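PDB 5LK6: Alpha/beta hydrolase fold-3 domain protein from Sulfolobus islandicus, which probably hydrolyses carboxylic ester bonds, as a thermostable lipase-like carboxylesterase of the alpha/beta hydrolase fold from a heat-loving archaeon. Local coordinates for residues A[62-66]-A[94-98]; A[73-79]-A[144-150]; A[116-120]-A[216-222]. One frame throughout, in Å; residues are numbered along the deposited sequence.

Contact 1: residues A[62-66]-A[94-98]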
# COMPACT_ATOMS: atom_id res chain seq x y z
N VAL A 62 11.91 23.88 -2.58
CA VAL A 62 12.71 22.76 -3.09
C VAL A 62 13.38 22.03 -1.94
O VAL A 62 14.09 22.62 -1.13
CB VAL A 62 13.74 23.22 -4.09
CG1 VAL A 62 14.32 22.04 -4.83
CG2 VAL A 62 13.11 24.22 -5.06
N TYR A 63 13.09 20.75 -1.83
CA TYR A 63 13.73 19.88 -0.83
C TYR A 63 14.65 18.90 -1.58
O TYR A 63 14.22 18.21 -2.55
CB TYR A 63 12.67 19.09 -0.08
CG TYR A 63 11.58 19.88 0.56
CD1 TYR A 63 10.47 20.34 -0.18
CD2 TYR A 63 11.60 20.12 1.90
CE1 TYR A 63 9.42 21.03 0.44
CE2 TYR A 63 10.59 20.83 2.52
CZ TYR A 63 9.49 21.28 1.80
OH TYR A 63 8.50 21.97 2.48
N LEU A 64 15.91 18.87 -1.16
CA LEU A 64 16.83 17.83 -1.67
C LEU A 64 16.97 16.80 -0.58
O LEU A 64 16.84 17.12 0.60
CB LEU A 64 18.20 18.37 -2.02
CG LEU A 64 18.38 19.55 -2.99
CD1 LEU A 64 19.87 19.88 -2.95
CD2 LEU A 64 17.93 19.33 -4.44
N PRO A 65 17.21 15.55 -0.97
CA PRO A 65 17.53 14.55 0.03
C PRO A 65 19.02 14.58 0.42
O PRO A 65 19.84 15.32 -0.18
CB PRO A 65 17.19 13.25 -0.66
CG PRO A 65 17.44 13.55 -2.12
CD PRO A 65 17.24 15.02 -2.33
N LYS A 66 19.34 13.79 1.45
CA LYS A 66 20.72 13.62 1.93
C LYS A 66 21.54 12.87 0.92
O LYS A 66 22.62 13.30 0.60
CB LYS A 66 20.73 12.95 3.30
CG LYS A 66 20.43 13.99 4.35
CD LYS A 66 20.47 13.49 5.77
CE LYS A 66 20.83 14.67 6.68
NZ LYS A 66 20.28 14.54 8.06
N CYS A 94 6.11 17.00 3.09
CA CYS A 94 6.94 17.05 1.90
C CYS A 94 8.32 16.61 2.27
O CYS A 94 8.96 15.92 1.51
CB CYS A 94 7.00 18.43 1.29
SG CYS A 94 5.54 18.81 0.31
N ARG A 95 8.75 16.97 3.47
CA ARG A 95 10.02 16.48 4.01
C ARG A 95 10.04 14.99 4.11
O ARG A 95 11.00 14.39 3.72
CB ARG A 95 10.31 17.06 5.41
CG ARG A 95 10.86 18.48 5.38
CD ARG A 95 10.84 19.07 6.78
NE ARG A 95 11.48 20.38 6.75
CZ ARG A 95 12.80 20.59 6.73
NH1 ARG A 95 13.69 19.60 6.79
NH2 ARG A 95 13.23 21.83 6.65
N ALA A 96 8.95 14.41 4.62
CA ALA A 96 8.82 12.98 4.81
C ALA A 96 8.78 12.23 3.50
O ALA A 96 9.36 11.16 3.37
CB ALA A 96 7.59 12.65 5.64
N ILE A 97 8.11 12.80 2.50
CA ILE A 97 8.18 12.19 1.17
C ILE A 97 9.62 12.22 0.62
O ILE A 97 10.10 11.22 0.09
CB ILE A 97 7.20 12.88 0.23
CG1 ILE A 97 5.81 12.50 0.70
CG2 ILE A 97 7.45 12.51 -1.21
CD1 ILE A 97 4.74 13.34 0.07
N THR A 98 10.28 13.36 0.79
CA THR A 98 11.64 13.59 0.31
C THR A 98 12.58 12.52 0.83
O THR A 98 13.22 11.83 0.05
CB THR A 98 12.16 15.00 0.69
OG1 THR A 98 11.24 15.97 0.19
CG2 THR A 98 13.52 15.30 0.02
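A tyrosine ring at the end of an antiparallel strand contributes the largest share of the buried surface: Tyr63, chi1 m, spans about one turn of helix 91-101, from Cys94 to Thr98. Its CE1 meets Cys94 CB at 3.7 Å, its CE2 meets Arg95 CG at 3.7 Å, and its CB sits 3.4 Å from Thr98 OG1. The sulfur of Cys94 is 5.4 Å from the ring centroid, an oblique sulfur-aromatic contact. Past the strand end, the chain passes over Thr98, whose CG2 lies 3.8 Å from Leu64 C and 3.8 Å from Pro65 N. Thr98 OG1 turns back into its own helix and donates to Cys94 O at 2.6 Å, so the hydroxyl is satisfied where it abuts Tyr63 CB. This is helix-on-sheet packing of an alpha/beta hydrolase. Between the two segments themselves the adhesion is therefore van der Waals contact, while the polar groups beside it find partners within the helix: Thr98 OG1 at Cys94 O, Tyr63 OH and Arg95 NE at Asp91.

Contact 2: residues A[73-79]-A[144-150]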
# COMPACT_ATOMS: atom_id res chain seq x y z
N VAL A 73 12.84 14.16 -9.91
CA VAL A 73 12.15 15.34 -9.31
C VAL A 73 10.65 15.11 -9.22
O VAL A 73 9.99 14.80 -10.23
CB VAL A 73 12.40 16.64 -10.08
CG1 VAL A 73 11.78 17.83 -9.34
CG2 VAL A 73 13.87 16.87 -10.26
N LEU A 74 10.11 15.27 -8.02
CA LEU A 74 8.65 15.14 -7.80
C LEU A 74 8.03 16.52 -7.61
O LEU A 74 8.39 17.24 -6.67
CB LEU A 74 8.39 14.29 -6.56
CG LEU A 74 6.91 14.06 -6.20
CD1 LEU A 74 6.27 13.16 -7.23
CD2 LEU A 74 6.78 13.49 -4.79
N ILE A 75 7.11 16.89 -8.49
CA ILE A 75 6.29 18.07 -8.26
C ILE A 75 5.18 17.67 -7.26
O ILE A 75 4.43 16.71 -7.50
CB ILE A 75 5.57 18.54 -9.53
CG1 ILE A 75 6.58 18.79 -10.67
CG2 ILE A 75 4.73 19.78 -9.19
CD1 ILE A 75 7.59 19.89 -10.38
N TYR A 76 5.11 18.40 -6.15
CA TYR A 76 4.12 18.11 -5.14
C TYR A 76 3.15 19.28 -5.04
O TYR A 76 3.59 20.37 -4.74
CB TYR A 76 4.71 17.78 -3.76
CG TYR A 76 3.65 17.13 -2.90
CD1 TYR A 76 3.38 15.78 -3.00
CD2 TYR A 76 2.82 17.90 -2.10
CE1 TYR A 76 2.37 15.20 -2.25
CE2 TYR A 76 1.80 17.32 -1.36
CZ TYR A 76 1.57 15.97 -1.43
OH TYR A 76 0.54 15.41 -0.69
N LEU A 77 1.87 19.01 -5.29
CA LEU A 77 0.77 19.98 -5.19
C LEU A 77 -0.10 19.70 -3.96
O LEU A 77 -0.73 18.63 -3.89
CB LEU A 77 -0.09 19.87 -6.44
CG LEU A 77 0.74 19.88 -7.74
CD1 LEU A 77 -0.14 19.55 -8.95
CD2 LEU A 77 1.47 21.22 -7.92
N HIS A 78 -0.12 20.62 -2.97
CA HIS A 78 -0.79 20.33 -1.71
C HIS A 78 -2.32 20.28 -1.83
O HIS A 78 -2.91 20.88 -2.70
CB HIS A 78 -0.39 21.37 -0.65
CG HIS A 78 -0.92 22.76 -0.90
ND1 HIS A 78 -2.18 23.16 -0.52
CD2 HIS A 78 -0.36 23.83 -1.52
CE1 HIS A 78 -2.38 24.41 -0.89
NE2 HIS A 78 -1.30 24.83 -1.52
N GLY A 79 -2.97 19.58 -0.91
CA GLY A 79 -4.45 19.67 -0.76
C GLY A 79 -4.95 20.83 0.08
O GLY A 79 -4.18 21.72 0.43
N GLY A 144 14.36 12.49 -14.26
CA GLY A 144 13.10 12.95 -14.81
C GLY A 144 12.13 13.47 -13.76
O GLY A 144 12.48 13.68 -12.60
N VAL A 145 10.90 13.68 -14.18
CA VAL A 145 9.95 14.33 -13.29
C VAL A 145 8.65 13.55 -13.19
O VAL A 145 8.13 13.03 -14.20
CB VAL A 145 9.86 15.88 -13.51
CG1 VAL A 145 10.33 16.30 -14.88
CG2 VAL A 145 8.51 16.50 -13.17
N ALA A 146 8.21 13.39 -11.94
CA ALA A 146 6.91 12.84 -11.62
C ALA A 146 6.12 13.95 -10.94
O ALA A 146 6.70 14.96 -10.52
CB ALA A 146 7.07 11.64 -10.68
N ILE A 147 4.82 13.71 -10.77
CA ILE A 147 3.90 14.66 -10.16
C ILE A 147 3.04 13.99 -9.07
O ILE A 147 2.67 12.86 -9.22
CB ILE A 147 3.05 15.34 -11.27
CG1 ILE A 147 2.29 16.54 -10.70
CG2 ILE A 147 2.13 14.36 -11.96
CD1 ILE A 147 1.68 17.46 -11.75
N ALA A 148 2.72 14.68 -7.98
CA ALA A 148 1.92 14.15 -6.89
C ALA A 148 1.05 15.19 -6.20
O ALA A 148 1.42 16.36 -6.08
CB ALA A 148 2.81 13.53 -5.84
N GLY A 149 -0.10 14.74 -5.70
CA GLY A 149 -0.86 15.55 -4.75
C GLY A 149 -1.97 14.82 -4.01
O GLY A 149 -2.35 13.72 -4.45
N ASP A 150 -2.47 15.46 -2.93
CA ASP A 150 -3.59 14.97 -2.12
C ASP A 150 -4.88 15.85 -2.15
O ASP A 150 -4.68 17.02 -2.22
CB ASP A 150 -3.08 14.84 -0.68
CG ASP A 150 -2.65 16.19 -0.07
OD1 ASP A 150 -1.69 16.81 -0.63
OD2 ASP A 150 -3.30 16.62 0.95
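Gly144 has a positive phi (107°), where a side chain would be jammed against the preceding carbonyl; its O accepts from Val73 N at 2.8 Å. Val145 pairs with Val73 in parallel register (CA to CA 4.7 Å), sends CG2 to 3.9 Å from Ile75 CG1, and brings its CA to 3.1 Å from Val73 O in a CA-H...O contact. The next residue uses both its N and its O toward 73-79. Ala146 N donates to Val73 O at 2.8 Å. Ala146 O accepts from Ile75 N at 2.8 Å, and Ala146 CB meets Leu74 CD1 at 3.9 Å. Ile147 lies on the same face as Val145, its CG1 4.0 Å from Ile75 CB and its CD1 3.9 Å from Leu77 CD1; helix 120-133 covers this face. These are neighbouring central strands of the alpha/beta hydrolase sheet, crossing at -23°, and helix 91-101 packs on the other face, against Leu74 and Tyr76. There Ala148 puts CB 3.7 Å from both Leu74 CD1 and Tyr76 CD1, while its N reaches Ile75 O at 2.7 Å and its O takes Leu77 N at 2.8 Å. Gly149, probably the first glycine of a GxSxG nucleophile elbow, lies with CA over the Tyr76 ring, 4.1 Å from CE1; a CB would collide with Leu77 O. Asp150 OD1 accepts the Tyr76 hydroxyl (OH to OD1 2.6 Å) and, weakly, Gly79 N at 3.1 Å, while OD2 accepts from Tyr90.

Contact 3: residues A[116-120]-A[216-222]; sequences YKFPS and DLLDFRF. With SO4 (sulfate ion), chain E.
Two irregular segments meet through one buried phenylalanine. In 116-120, Phe118 has phi/psi of -48/138° and Pro119 -99/34°, with a cis peptide between them; Pro119 is the N-cap residue of helix 120-133. The facing loop is turned by hydrogen bonds from Asp219 N to Asp216 O (3.1 Å) and Phe222 N to Asp219 O (2.9 Å), with Asp219 at -85/132° and Arg221 at -75/-7°. The CA atoms of Phe118 and Asp216 are 8.1 Å apart, those of Pro119 and Arg221 7.4 Å. Phe118 takes chi1 t (171°) with chi2 near -88°, which pushes the ring into the curve of 216-222: its CD1 is 3.6 Å from Asp216 OD2, its CZ 4.0 Å from Asp219 CG, and its CE2 3.5 Å from Arg221 O and 3.8 Å from Phe222 CB. Tyr210 meets the Phe118 ring edge-to-face, and Asp216 (chi1 m) pairs with Arg212. Arg221, rotamers m, t, m with chi4 157°, lays one guanidinium face over Phe118 CZ and Pro119, whose CG is 3.6 Å from Arg221 NH1. Arg221 NH1 donates to sulfate O2 at 3.0 Å and Arg221 NH2 to O3 at 3.2 Å; Arg212 also binds this ion, probably from the crystallisation liquor. Asp219 (chi1 t) forms a bidentate salt bridge, OD2 to Arg221 NH2 at 2.7 Å and OD1 to Arg221 NE at 3.0 Å; Asp219 OD1 also accepts Arg221 N at 3.0 Å, closing an Asx turn.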
# COMPACT_ATOMS: atom_id res chain seq x y z
N TYR A 116 -8.27 33.72 -5.99
CA TYR A 116 -8.09 33.32 -7.36
C TYR A 116 -8.92 32.10 -7.61
O TYR A 116 -8.77 31.04 -6.97
CB TYR A 116 -6.59 33.05 -7.70
CG TYR A 116 -5.72 34.21 -7.38
CD1 TYR A 116 -5.59 35.29 -8.28
CD2 TYR A 116 -5.09 34.30 -6.13
CE1 TYR A 116 -4.81 36.40 -7.96
CE2 TYR A 116 -4.33 35.41 -5.79
CZ TYR A 116 -4.19 36.44 -6.70
OH TYR A 116 -3.44 37.50 -6.35
N LYS A 117 -9.76 32.24 -8.60
CA LYS A 117 -10.75 31.23 -8.94
C LYS A 117 -10.16 30.28 -9.95
O LYS A 117 -9.21 30.57 -10.61
CB LYS A 117 -11.98 31.89 -9.57
CG LYS A 117 -12.58 33.07 -8.79
CD LYS A 117 -13.34 32.61 -7.57
CE LYS A 117 -14.00 33.79 -6.91
NZ LYS A 117 -14.18 33.47 -5.46
N PHE A 118 -10.81 29.14 -10.08
CA PHE A 118 -10.58 28.23 -11.15
C PHE A 118 -10.59 28.99 -12.49
O PHE A 118 -11.45 29.86 -12.69
CB PHE A 118 -11.68 27.17 -11.11
CG PHE A 118 -11.69 26.27 -12.30
CD1 PHE A 118 -12.40 26.61 -13.43
CD2 PHE A 118 -11.03 25.03 -12.26
CE1 PHE A 118 -12.43 25.75 -14.51
CE2 PHE A 118 -11.02 24.19 -13.34
CZ PHE A 118 -11.73 24.54 -14.45
N PRO A 119 -9.68 28.69 -13.42
CA PRO A 119 -8.68 27.62 -13.36
C PRO A 119 -7.28 28.07 -12.93
O PRO A 119 -6.26 27.49 -13.38
CB PRO A 119 -8.65 27.18 -14.80
CG PRO A 119 -8.78 28.45 -15.54
CD PRO A 119 -9.76 29.28 -14.76
N SER A 120 -7.19 29.06 -12.03
CA SER A 120 -5.88 29.62 -11.65
C SER A 120 -4.94 28.58 -11.02
O SER A 120 -3.80 28.48 -11.44
CB SER A 120 -6.01 30.81 -10.68
OG SER A 120 -6.95 31.76 -11.10
N ASP A 216 -18.29 24.97 -14.78
CA ASP A 216 -16.97 24.56 -14.47
C ASP A 216 -16.97 23.12 -13.95
O ASP A 216 -15.97 22.43 -14.10
CB ASP A 216 -16.28 25.51 -13.47
CG ASP A 216 -15.95 26.88 -14.06
OD1 ASP A 216 -15.85 26.99 -15.30
OD2 ASP A 216 -15.73 27.83 -13.25
N LEU A 217 -18.09 22.65 -13.38
CA LEU A 217 -18.20 21.24 -12.95
C LEU A 217 -17.97 20.24 -14.09
O LEU A 217 -17.58 19.11 -13.84
CB LEU A 217 -19.55 20.96 -12.27
CG LEU A 217 -19.90 21.73 -10.97
CD1 LEU A 217 -21.40 21.73 -10.67
CD2 LEU A 217 -19.13 21.19 -9.78
N LEU A 218 -18.22 20.65 -15.32
CA LEU A 218 -18.14 19.75 -16.48
C LEU A 218 -16.87 19.91 -17.22
O LEU A 218 -16.68 19.23 -18.20
CB LEU A 218 -19.27 20.00 -17.47
CG LEU A 218 -20.61 19.89 -16.80
CD1 LEU A 218 -21.68 20.50 -17.70
CD2 LEU A 218 -20.93 18.46 -16.38
N ASP A 219 -16.01 20.81 -16.76
CA ASP A 219 -14.76 21.10 -17.42
C ASP A 219 -13.73 20.07 -16.91
O ASP A 219 -13.58 19.83 -15.70
CB ASP A 219 -14.40 22.53 -17.09
CG ASP A 219 -13.17 23.03 -17.81
OD1 ASP A 219 -12.11 22.38 -17.84
OD2 ASP A 219 -13.25 24.19 -18.26
N PHE A 220 -12.99 19.47 -17.84
CA PHE A 220 -12.07 18.40 -17.49
C PHE A 220 -10.96 18.87 -16.55
O PHE A 220 -10.37 18.04 -15.83
CB PHE A 220 -11.51 17.69 -18.76
CG PHE A 220 -10.36 18.41 -19.42
CD1 PHE A 220 -9.04 18.19 -18.99
CD2 PHE A 220 -10.59 19.31 -20.47
CE1 PHE A 220 -7.99 18.88 -19.60
CE2 PHE A 220 -9.54 19.98 -21.10
CZ PHE A 220 -8.25 19.77 -20.67
N ARG A 221 -10.65 20.16 -16.54
CA ARG A 221 -9.62 20.68 -15.62
C ARG A 221 -10.10 20.77 -14.18
O ARG A 221 -9.31 21.13 -13.27
CB ARG A 221 -9.10 22.02 -16.09
CG ARG A 221 -8.48 21.97 -17.50
CD ARG A 221 -8.34 23.34 -18.15
NE ARG A 221 -9.64 24.01 -18.27
CZ ARG A 221 -9.82 25.32 -18.38
NH1 ARG A 221 -8.83 26.19 -18.39
NH2 ARG A 221 -11.08 25.78 -18.42
N PHE A 222 -11.38 20.52 -13.97
CA PHE A 222 -11.93 20.26 -12.64
C PHE A 222 -12.41 18.79 -12.42
O PHE A 222 -12.25 18.24 -11.31
CB PHE A 222 -13.12 21.21 -12.36
CG PHE A 222 -13.70 21.03 -11.00
CD1 PHE A 222 -12.99 21.42 -9.88
CD2 PHE A 222 -14.92 20.39 -10.83
CE1 PHE A 222 -13.52 21.24 -8.60
CE2 PHE A 222 -15.44 20.20 -9.55
CZ PHE A 222 -14.74 20.60 -8.44
S SO4 E . -11.18 29.55 -19.12
O1 SO4 E . -10.94 30.62 -18.15
O2 SO4 E . -9.81 28.91 -19.33
O3 SO4 E . -12.34 28.73 -18.60
O4 SO4 E . -11.77 30.03 -20.38

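Contacts 1 and 2 share the eight-stranded mixed sheet and helix 91-101. Their centres are 12 Å apart, and they touch directly: Cys94 SG lies 3.7 Å from Tyr76 CD2, and Ile97 CG2 3.8 Å from Leu74 CD2. Their segments alternate along the chain, as do those of contacts 2 and 3, whereas contact 1 closes before contact 3 begins. The centres of contacts 1 and 3 lie 30 Å apart, on opposite sides of the chain's centre; that of contact 2 is 19 Å from contact 3. Contact 2 lies in the central sheet, its strand 144-150 running into the probable nucleophile elbow; contact 1 packs one face, and contact 3 joins the loop leading into helix 120-133 to the loop after helix 200-210.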